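Local coordinates for microbial serine proteinases; subtilisin (Bacillus subtilis, PDB 2GKO), which probably cleaves peptide bonds as a cold-adapted subtilisin-type serine protease that carries bound calcium ions, at residues A[29-34]-A[131-136]; A[47-52]-A[95-100]; A[76-81]-A[233-238]. All coordinates share one frame; numbering follows the deposited sequence.

Contact 1: A[29-34]-A[131-136]. With CA (calcium ion), chain B.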
loop_
_atom_site.group_PDB
_atom_site.type_symbol
_atom_site.label_atom_id
_atom_site.label_comp_id
_atom_site.label_asym_id
_atom_site.label_seq_id
_atom_site.Cartn_x
_atom_site.Cartn_y
_atom_site.Cartn_z
ATOM N N ASN A 29 -4.705 -1.291 12.164
ATOM C CA ASN A 29 -3.814 -2.401 11.805
ATOM C C ASN A 29 -3.583 -2.405 10.312
ATOM O O ASN A 29 -4.538 -2.339 9.546
ATOM C CB ASN A 29 -4.444 -3.731 12.228
ATOM C CG ASN A 29 -4.903 -3.707 13.662
ATOM O OD1 ASN A 29 -4.069 -3.777 14.578
ATOM N ND2 ASN A 29 -6.211 -3.518 13.878
ATOM N N ILE A 30 -2.321 -2.377 9.902
ATOM C CA ILE A 30 -1.953 -2.532 8.508
ATOM C C ILE A 30 -1.431 -3.949 8.315
ATOM O O ILE A 30 -0.390 -4.343 8.851
ATOM C CB ILE A 30 -0.914 -1.467 8.048
ATOM C CG1 ILE A 30 -1.449 -0.048 8.289
ATOM C CG2 ILE A 30 -0.605 -1.653 6.570
ATOM C CD1 ILE A 30 -0.465 1.059 7.939
ATOM N N ALA A 31 -2.181 -4.724 7.534
ATOM C CA ALA A 31 -1.823 -6.065 7.192
ATOM C C ALA A 31 -1.057 -6.070 5.877
ATOM O O ALA A 31 -1.628 -5.867 4.805
ATOM C CB ALA A 31 -3.079 -6.959 7.118
ATOM N N VAL A 32 0.234 -6.292 5.983
ATOM C CA VAL A 32 1.107 -6.321 4.843
ATOM C C VAL A 32 1.214 -7.758 4.394
ATOM O O VAL A 32 1.860 -8.603 5.041
ATOM C CB VAL A 32 2.485 -5.717 5.190
ATOM C CG1 VAL A 32 3.415 -5.855 4.022
ATOM C CG2 VAL A 32 2.324 -4.233 5.595
ATOM N N LEU A 33 0.555 -8.046 3.277
ATOM C CA LEU A 33 0.513 -9.391 2.692
ATOM C C LEU A 33 1.577 -9.425 1.638
ATOM O O LEU A 33 1.468 -8.800 0.594
ATOM C CB LEU A 33 -0.875 -9.681 2.108
ATOM C CG LEU A 33 -1.920 -10.164 3.115
ATOM C CD1 LEU A 33 -2.156 -9.195 4.270
ATOM C CD2 LEU A 33 -3.226 -10.392 2.330
ATOM N N ASP A 34 2.664 -10.133 1.919
ATOM C CA ASP A 34 3.883 -9.946 1.115
ATOM C C ASP A 34 4.879 -11.070 1.403
ATOM O O ASP A 34 4.481 -12.149 1.834
ATOM C CB ASP A 34 4.446 -8.523 1.397
ATOM C CG ASP A 34 5.144 -7.916 0.202
ATOM O OD1 ASP A 34 6.124 -8.545 -0.323
ATOM O OD2 ASP A 34 4.806 -6.808 -0.260
ATOM N N THR A 131 -11.800 -4.728 15.198
ATOM C CA THR A 131 -10.725 -3.773 14.968
ATOM C C THR A 131 -10.676 -3.419 13.487
ATOM O O THR A 131 -11.232 -4.134 12.652
ATOM C CB THR A 131 -9.388 -4.373 15.475
ATOM O OG1 THR A 131 -8.397 -3.340 15.591
ATOM C CG2 THR A 131 -8.818 -5.385 14.496
ATOM N N LYS A 132 -10.022 -2.307 13.181
ATOM C CA LYS A 132 -9.939 -1.787 11.825
ATOM C C LYS A 132 -8.659 -2.274 11.171
ATOM O O LYS A 132 -7.576 -2.269 11.781
ATOM C CB LYS A 132 -10.028 -0.257 11.839
ATOM C CG LYS A 132 -11.334 0.284 12.443
ATOM C CD LYS A 132 -12.567 -0.349 11.802
ATOM C CE LYS A 132 -13.795 0.528 11.990
ATOM N NZ LYS A 132 -14.992 -0.014 11.299
ATOM N N VAL A 133 -8.803 -2.751 9.938
ATOM C CA VAL A 133 -7.702 -3.369 9.211
ATOM C C VAL A 133 -7.612 -2.733 7.820
ATOM O O VAL A 133 -8.622 -2.633 7.087
ATOM C CB VAL A 133 -7.874 -4.894 9.117
ATOM C CG1 VAL A 133 -6.741 -5.497 8.331
ATOM C CG2 VAL A 133 -7.953 -5.514 10.507
ATOM N N VAL A 134 -6.406 -2.311 7.471
ATOM C CA VAL A 134 -6.063 -1.919 6.119
ATOM C C VAL A 134 -5.136 -3.007 5.576
ATOM O O VAL A 134 -4.023 -3.184 6.069
ATOM C CB VAL A 134 -5.307 -0.564 6.075
ATOM C CG1 VAL A 134 -4.995 -0.175 4.614
ATOM C CG2 VAL A 134 -6.109 0.545 6.761
ATOM N N ILE A 135 -5.597 -3.752 4.584
ATOM C CA ILE A 135 -4.725 -4.655 3.860
ATOM C C ILE A 135 -3.918 -3.879 2.831
ATOM O O ILE A 135 -4.467 -3.085 2.079
ATOM C CB ILE A 135 -5.536 -5.754 3.094
ATOM C CG1 ILE A 135 -6.097 -6.758 4.097
ATOM C CG2 ILE A 135 -4.640 -6.445 2.067
ATOM C CD1 ILE A 135 -7.056 -7.810 3.501
ATOM N N ASN A 136 -2.629 -4.166 2.788
ATOM C CA ASN A 136 -1.775 -3.757 1.694
ATOM C C ASN A 136 -1.309 -4.975 0.890
ATOM O O ASN A 136 -0.660 -5.859 1.441
ATOM C CB ASN A 136 -0.543 -3.006 2.221
ATOM C CG ASN A 136 0.302 -2.472 1.093
ATOM O OD1 ASN A 136 0.063 -1.354 0.608
ATOM N ND2 ASN A 136 1.230 -3.293 0.596
HETATM CA CA CA B . -3.972 -3.703 16.756
HETATM O O HOH W 1 -5.633 -2.312 16.868
HETATM O O HOH W 2 -4.149 -3.786 19.042
HETATM O O HOH W 3 -5.593 -5.368 16.799
#
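The carbonyl oxygen of Lys132 is gripped twice by one residue: Asn29 donates to Lys132 O from its backbone N at 3.1 Å and from its side-chain ND2 at 2.8 Å, the two donors arriving from opposite faces of the carbonyl plane. With CG anti to the carbonyl carbon, beside the backbone N (chi1 -50°), ND2 swings back to the carbonyl that N holds. This double hold starts a pairing of parallel strands in the central sheet of the subtilisin α/β fold, where 29-34 runs beside 133-136. The same ND2 also donates to Thr131 OG1, which lies in the plane of the amide; the two side chains meet tip to tip at 2.8 Å. Held by both acceptors, the amide is fixed in rotation and presents OD1 to the calcium ion, whose other protein ligands come from Glu49 and Asp97. Farther along, the ladder continues from Val134 N to Asn29 O and from Asn136 N to Ala31 O. Helix 112-129 packs on the sheet face that carries Leu33, Val133 and Ile135, whereas helix 248-265 lies against Ile30, Val134 and Asn136. On the first of these faces the CB of Ala31 sits 4.1 Å from Val133 CG1, and CD2 of Leu33 comes to 4.2 Å from Ile135 CG2. At the far end of the pairing, Leu33 N binds Asn136 O at 3.1 Å with an N-H...O angle of 166°.

Contact 2: A[47-52]-A[95-100]. With CA (calcium ion), chain B.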
loop_
_atom_site.group_PDB
_atom_site.type_symbol
_atom_site.label_atom_id
_atom_site.label_comp_id
_atom_site.label_asym_id
_atom_site.label_seq_id
_atom_site.Cartn_x
_atom_site.Cartn_y
_atom_site.Cartn_z
ATOM N N ASN A 47 6.226 -1.846 16.313
ATOM C CA ASN A 47 4.894 -1.859 15.732
ATOM C C ASN A 47 4.396 -3.262 15.388
ATOM O O ASN A 47 3.252 -3.425 14.992
ATOM C CB ASN A 47 4.806 -0.957 14.507
ATOM C CG ASN A 47 4.715 0.505 14.890
ATOM O OD1 ASN A 47 4.230 0.823 15.975
ATOM N ND2 ASN A 47 5.142 1.396 14.001
ATOM N N VAL A 48 5.241 -4.259 15.555
ATOM C CA VAL A 48 4.825 -5.625 15.213
ATOM C C VAL A 48 3.742 -6.105 16.191
ATOM O O VAL A 48 3.946 -6.138 17.409
ATOM C CB VAL A 48 5.995 -6.602 15.223
ATOM C CG1 VAL A 48 5.502 -8.014 15.025
ATOM C CG2 VAL A 48 7.005 -6.241 14.145
ATOM N N GLU A 49 2.602 -6.502 15.645
ATOM C CA GLU A 49 1.527 -7.063 16.441
ATOM C C GLU A 49 1.217 -8.515 16.074
ATOM O O GLU A 49 1.094 -9.353 16.964
ATOM C CB GLU A 49 0.281 -6.206 16.297
ATOM C CG GLU A 49 -0.788 -6.549 17.313
ATOM C CD GLU A 49 -1.841 -5.483 17.314
ATOM O OE1 GLU A 49 -2.661 -5.501 16.418
ATOM O OE2 GLU A 49 -1.819 -4.577 18.183
ATOM N N GLN A 50 1.074 -8.786 14.776
ATOM C CA GLN A 50 0.860 -10.126 14.250
ATOM C C GLN A 50 1.944 -10.503 13.264
ATOM O O GLN A 50 2.525 -9.634 12.599
ATOM C CB GLN A 50 -0.513 -10.255 13.577
ATOM C CG GLN A 50 -1.655 -10.020 14.574
ATOM C CD GLN A 50 -3.004 -10.543 14.098
ATOM O OE1 GLN A 50 -4.042 -10.282 14.747
ATOM N NE2 GLN A 50 -3.012 -11.242 12.984
ATOM N N CYS A 51 2.243 -11.784 13.205
ATOM C CA CYS A 51 3.309 -12.318 12.380
ATOM C C CYS A 51 2.912 -13.759 12.063
ATOM O O CYS A 51 3.001 -14.622 12.924
ATOM C CB CYS A 51 4.644 -12.240 13.124
ATOM S SG CYS A 51 6.034 -13.084 12.394
ATOM N N LYS A 52 2.389 -13.969 10.852
ATOM C CA LYS A 52 1.761 -15.229 10.459
ATOM C C LYS A 52 2.228 -15.595 9.063
ATOM O O LYS A 52 2.414 -14.722 8.203
ATOM C CB LYS A 52 0.242 -15.109 10.506
ATOM C CG LYS A 52 -0.300 -14.840 11.917
ATOM C CD LYS A 52 -1.787 -14.613 11.945
ATOM C CE LYS A 52 -2.317 -14.531 13.394
ATOM N NZ LYS A 52 -3.705 -14.050 13.488
ATOM N N GLU A 95 2.508 5.032 14.145
ATOM C CA GLU A 95 1.795 4.495 15.312
ATOM C C GLU A 95 0.843 3.354 14.965
ATOM O O GLU A 95 0.219 2.786 15.847
ATOM C CB GLU A 95 0.987 5.579 15.973
ATOM C CG GLU A 95 1.864 6.710 16.499
ATOM C CD GLU A 95 1.044 7.869 17.016
ATOM O OE1 GLU A 95 0.133 7.646 17.821
ATOM O OE2 GLU A 95 1.319 9.017 16.610
ATOM N N ALA A 96 0.735 3.023 13.682
ATOM C CA ALA A 96 -0.076 1.868 13.288
ATOM C C ALA A 96 0.503 0.530 13.783
ATOM O O ALA A 96 1.682 0.414 14.142
ATOM C CB ALA A 96 -0.277 1.852 11.778
ATOM N N ASP A 97 -0.357 -0.486 13.813
ATOM C CA ASP A 97 0.035 -1.817 14.234
ATOM C C ASP A 97 0.299 -2.633 12.981
ATOM O O ASP A 97 -0.543 -2.674 12.093
ATOM C CB ASP A 97 -1.098 -2.485 14.992
ATOM C CG ASP A 97 -1.535 -1.745 16.237
ATOM O OD1 ASP A 97 -0.785 -0.881 16.750
ATOM O OD2 ASP A 97 -2.628 -2.010 16.788
ATOM N N LEU A 98 1.437 -3.303 12.924
ATOM C CA LEU A 98 1.784 -4.131 11.772
ATOM C C LEU A 98 1.311 -5.566 11.956
ATOM O O LEU A 98 1.627 -6.205 12.956
ATOM C CB LEU A 98 3.306 -4.140 11.552
ATOM C CG LEU A 98 3.858 -5.051 10.463
ATOM C CD1 LEU A 98 3.263 -4.671 9.091
ATOM C CD2 LEU A 98 5.357 -4.981 10.489
ATOM N N TRP A 99 0.557 -6.059 10.973
ATOM C CA TRP A 99 0.237 -7.482 10.845
ATOM C C TRP A 99 0.996 -7.971 9.628
ATOM O O TRP A 99 0.628 -7.667 8.491
ATOM C CB TRP A 99 -1.255 -7.723 10.631
ATOM C CG TRP A 99 -2.115 -7.353 11.767
ATOM C CD1 TRP A 99 -1.745 -6.706 12.927
ATOM C CD2 TRP A 99 -3.519 -7.562 11.866
ATOM N NE1 TRP A 99 -2.836 -6.529 13.741
ATOM C CE2 TRP A 99 -3.945 -7.033 13.111
ATOM C CE3 TRP A 99 -4.472 -8.150 11.026
ATOM C CZ2 TRP A 99 -5.285 -7.081 13.531
ATOM C CZ3 TRP A 99 -5.795 -8.196 11.444
ATOM C CH2 TRP A 99 -6.183 -7.683 12.685
ATOM N N ALA A 100 2.094 -8.668 9.884
ATOM C CA ALA A 100 2.998 -9.142 8.847
ATOM C C ALA A 100 2.503 -10.528 8.465
ATOM O O ALA A 100 2.682 -11.485 9.228
ATOM C CB ALA A 100 4.449 -9.180 9.363
HETATM CA CA CA B . -3.972 -3.703 16.756
HETATM O O HOH W 2 -4.149 -3.786 19.042
HETATM O O HOH W 3 -5.593 -5.368 16.799
HETATM O O HOH W 1 -5.633 -2.312 16.868
#
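Strands 48-52 and 97-100 run parallel, 6° apart in direction, with a beta bulge between Val48 and Gln50 at which Leu98 O accepts from both Glu49 N (2.9 Å) and Gln50 N (3.2 Å). The bulge turns Glu49 toward the neighbouring strand. CG anti to the backbone N (chi1 -168°) and an extended chain beyond it then carry the carboxylate alongside Trp99 to the calcium ion. Both oxygens bind the metal, the longer bond being that of OE2 at 2.7 Å to calcium, and Asp97 OD2 coordinates it at 2.2 Å. The two acidic side chains cross with OE2 of Glu49 3.0 Å from OD2 of Asp97, a closeness that the shared cation probably makes tolerable. Glu49 OE1 is also held by Trp99 NE1, an almost straight bond of 2.9 Å in the plane of the indole. Over one face of that ring lies Gln50, its amide stacked within 7° of parallel and its CG 3.7 Å from the centroid of the five-membered ring in a CH-pi contact. An alanine in place of Trp99 would probably leave Glu49 OE1 without its N-H donor and open a gap against the side chain of Gln50, setting that amide freer to turn. Cys51 ties strand 48-53 to Cys65 by a disulfide. On the other side, strand 97-102 is bordered by strand 29-34; helix 112-129 touches Trp99 through Gln125, and helix 71-80 packs its Leu80 against Ala96 and Leu98.

Contact 3: A[76-81]-A[233-238]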
loop_
_atom_site.group_PDB
_atom_site.type_symbol
_atom_site.label_atom_id
_atom_site.label_comp_id
_atom_site.label_asym_id
_atom_site.label_seq_id
_atom_site.Cartn_x
_atom_site.Cartn_y
_atom_site.Cartn_z
ATOM N N ALA A 76 6.412 -2.582 4.433
ATOM C CA ALA A 76 6.036 -2.280 5.810
ATOM C C ALA A 76 6.665 -0.967 6.301
ATOM O O ALA A 76 5.988 -0.166 6.953
ATOM C CB ALA A 76 6.425 -3.396 6.715
ATOM N N GLY A 77 7.908 -0.730 5.911
ATOM C CA GLY A 77 8.624 0.469 6.329
ATOM C C GLY A 77 8.002 1.735 5.762
ATOM O O GLY A 77 7.904 2.750 6.461
ATOM N N SER A 78 7.560 1.703 4.511
ATOM C CA SER A 78 6.958 2.890 3.937
ATOM C C SER A 78 5.645 3.179 4.635
ATOM O O SER A 78 5.263 4.337 4.831
ATOM C CB SER A 78 6.752 2.758 2.417
ATOM O OG SER A 78 7.998 2.635 1.737
ATOM N N ALA A 79 4.921 2.117 5.004
ATOM C CA ALA A 79 3.633 2.271 5.650
ATOM C C ALA A 79 3.744 2.773 7.102
ATOM O O ALA A 79 2.943 3.615 7.528
ATOM C CB ALA A 79 2.870 0.943 5.623
ATOM N N LEU A 80 4.684 2.228 7.858
ATOM C CA LEU A 80 4.655 2.416 9.322
ATOM C C LEU A 80 5.975 2.343 10.101
ATOM O O LEU A 80 5.957 2.164 11.320
ATOM C CB LEU A 80 3.585 1.482 9.946
ATOM C CG LEU A 80 3.636 -0.025 9.642
ATOM C CD1 LEU A 80 4.935 -0.695 10.077
ATOM C CD2 LEU A 80 2.445 -0.686 10.341
ATOM N N ALA A 81 7.119 2.482 9.431
ATOM C CA ALA A 81 8.406 2.560 10.150
ATOM C C ALA A 81 8.309 3.713 11.172
ATOM O O ALA A 81 7.650 4.709 10.917
ATOM C CB ALA A 81 9.551 2.788 9.196
ATOM N N VAL A 233 12.361 4.718 -3.891
ATOM C CA VAL A 233 11.858 4.783 -2.509
ATOM C C VAL A 233 12.808 4.037 -1.565
ATOM O O VAL A 233 13.058 2.839 -1.709
ATOM C CB VAL A 233 10.438 4.201 -2.406
ATOM C CG1 VAL A 233 9.972 4.102 -0.959
ATOM C CG2 VAL A 233 9.473 5.031 -3.215
ATOM N N TYR A 234 13.345 4.781 -0.602
ATOM C CA TYR A 234 14.248 4.250 0.411
ATOM C C TYR A 234 13.370 3.786 1.551
ATOM O O TYR A 234 12.476 4.499 1.993
ATOM C CB TYR A 234 15.182 5.378 0.907
ATOM C CG TYR A 234 16.125 5.061 2.041
ATOM C CD1 TYR A 234 17.387 4.580 1.778
ATOM C CD2 TYR A 234 15.763 5.278 3.369
ATOM C CE1 TYR A 234 18.291 4.340 2.804
ATOM C CE2 TYR A 234 16.648 5.012 4.409
ATOM C CZ TYR A 234 17.908 4.563 4.115
ATOM O OH TYR A 234 18.821 4.290 5.122
ATOM N N SER A 235 13.638 2.586 2.044
ATOM C CA SER A 235 12.905 2.031 3.167
ATOM C C SER A 235 13.709 0.918 3.794
ATOM O O SER A 235 14.835 0.649 3.422
ATOM C CB SER A 235 11.524 1.506 2.705
ATOM O OG SER A 235 10.674 1.146 3.798
ATOM N N THR A 236 13.115 0.311 4.812
ATOM C CA THR A 236 13.686 -0.819 5.534
ATOM C C THR A 236 13.870 -2.059 4.643
ATOM O O THR A 236 13.155 -2.240 3.633
ATOM C CB THR A 236 12.753 -1.128 6.723
ATOM O OG1 THR A 236 11.384 -1.197 6.286
ATOM C CG2 THR A 236 12.774 0.010 7.749
ATOM N N TRP A 237 14.829 -2.912 4.993
ATOM C CA TRP A 237 15.107 -4.136 4.226
ATOM C C TRP A 237 15.232 -5.330 5.154
ATOM O O TRP A 237 15.418 -5.170 6.373
ATOM C CB TRP A 237 16.357 -3.970 3.387
ATOM C CG TRP A 237 16.497 -4.871 2.181
ATOM C CD1 TRP A 237 17.500 -5.752 1.949
ATOM C CD2 TRP A 237 15.654 -4.903 1.025
ATOM N NE1 TRP A 237 17.313 -6.358 0.735
ATOM C CE2 TRP A 237 16.202 -5.848 0.144
ATOM C CE3 TRP A 237 14.468 -4.253 0.659
ATOM C CZ2 TRP A 237 15.626 -6.151 -1.086
ATOM C CZ3 TRP A 237 13.904 -4.551 -0.566
ATOM C CH2 TRP A 237 14.489 -5.485 -1.413
ATOM N N PHE A 238 15.118 -6.532 4.584
ATOM C CA PHE A 238 14.952 -7.727 5.395
ATOM C C PHE A 238 16.175 -8.007 6.263
ATOM O O PHE A 238 16.060 -8.730 7.252
ATOM C CB PHE A 238 14.658 -8.957 4.533
ATOM C CG PHE A 238 15.868 -9.531 3.868
ATOM C CD1 PHE A 238 16.619 -10.507 4.504
ATOM C CD2 PHE A 238 16.307 -9.071 2.629
ATOM C CE1 PHE A 238 17.787 -11.013 3.929
ATOM C CE2 PHE A 238 17.483 -9.597 2.054
ATOM C CZ PHE A 238 18.202 -10.562 2.697
HETATM O O HOH W 4 9.736 4.720 2.558
#
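The hairpin of strands 233-236 and 242-245 lies across helix 71-80, where Gly77 meets Ser235 and Thr236 with the local axes at 95° to each other. Two hydroxyls converge on the bare alpha carbon of the glycine: Thr236 OG1 stands 3.2 Å from Gly77 CA, and Ser235 OG 3.3 Å from the same carbon. With no side chain in between, the strand can approach the helix to an axis separation of 6.9 Å. Both hydroxyls find their hydrogen bonds one turn earlier in the helix, Ser235 OG with the carbonyl of His74 and Thr236 OG1 with that of Thr73. The torsion of Thr236 (chi1 49°) puts OG1 between its backbone N and carbonyl carbon, on the helix side. In the subtilisin fold this helix begins at His71 and the second hairpin strand ends at Ile245, both lining the pocket that holds phenylmethanesulfonic acid, so the crossing joins two elements that lead to that site. One residue farther on, Ser78 reaches the strand through water: its OG lies 2.8 Å from a water molecule that in turn donates to Tyr234 O at 2.8 Å. The same OG touches Val233 CG1 at 3.6 Å, and helix 248-265 packs on both residues through His254. Beyond these hydroxyls the contact turns apolar, with Ala81 CB 4.5 Å from Thr236 CG2.

How the contacts relate
Contacts 1 and 2 lie side by side in one sheet, strand 29-34 of contact 1 next to strand 97-102 of contact 2: Ile30 N probably bonds to Asp97 O, and Val32 N to Trp99 O. One calcium ion spans both, an amide ligand on one side and carboxylates on the other. Contact 1 is buried between helix layers and rests mainly on backbone ladder and aliphatic packing; contact 2, nearer the surface, adds charged, aromatic and disulfide chemistry. Contact 3 is also buried, but small and formed by helix against hairpin, with hydroxyls and a water in place of a ladder. Its 76-81 segment reaches contact 1 where Ala79 and Leu80 pack on Ile30, and contact 2 where Asn47 ND2 probably bonds to Leu80 O.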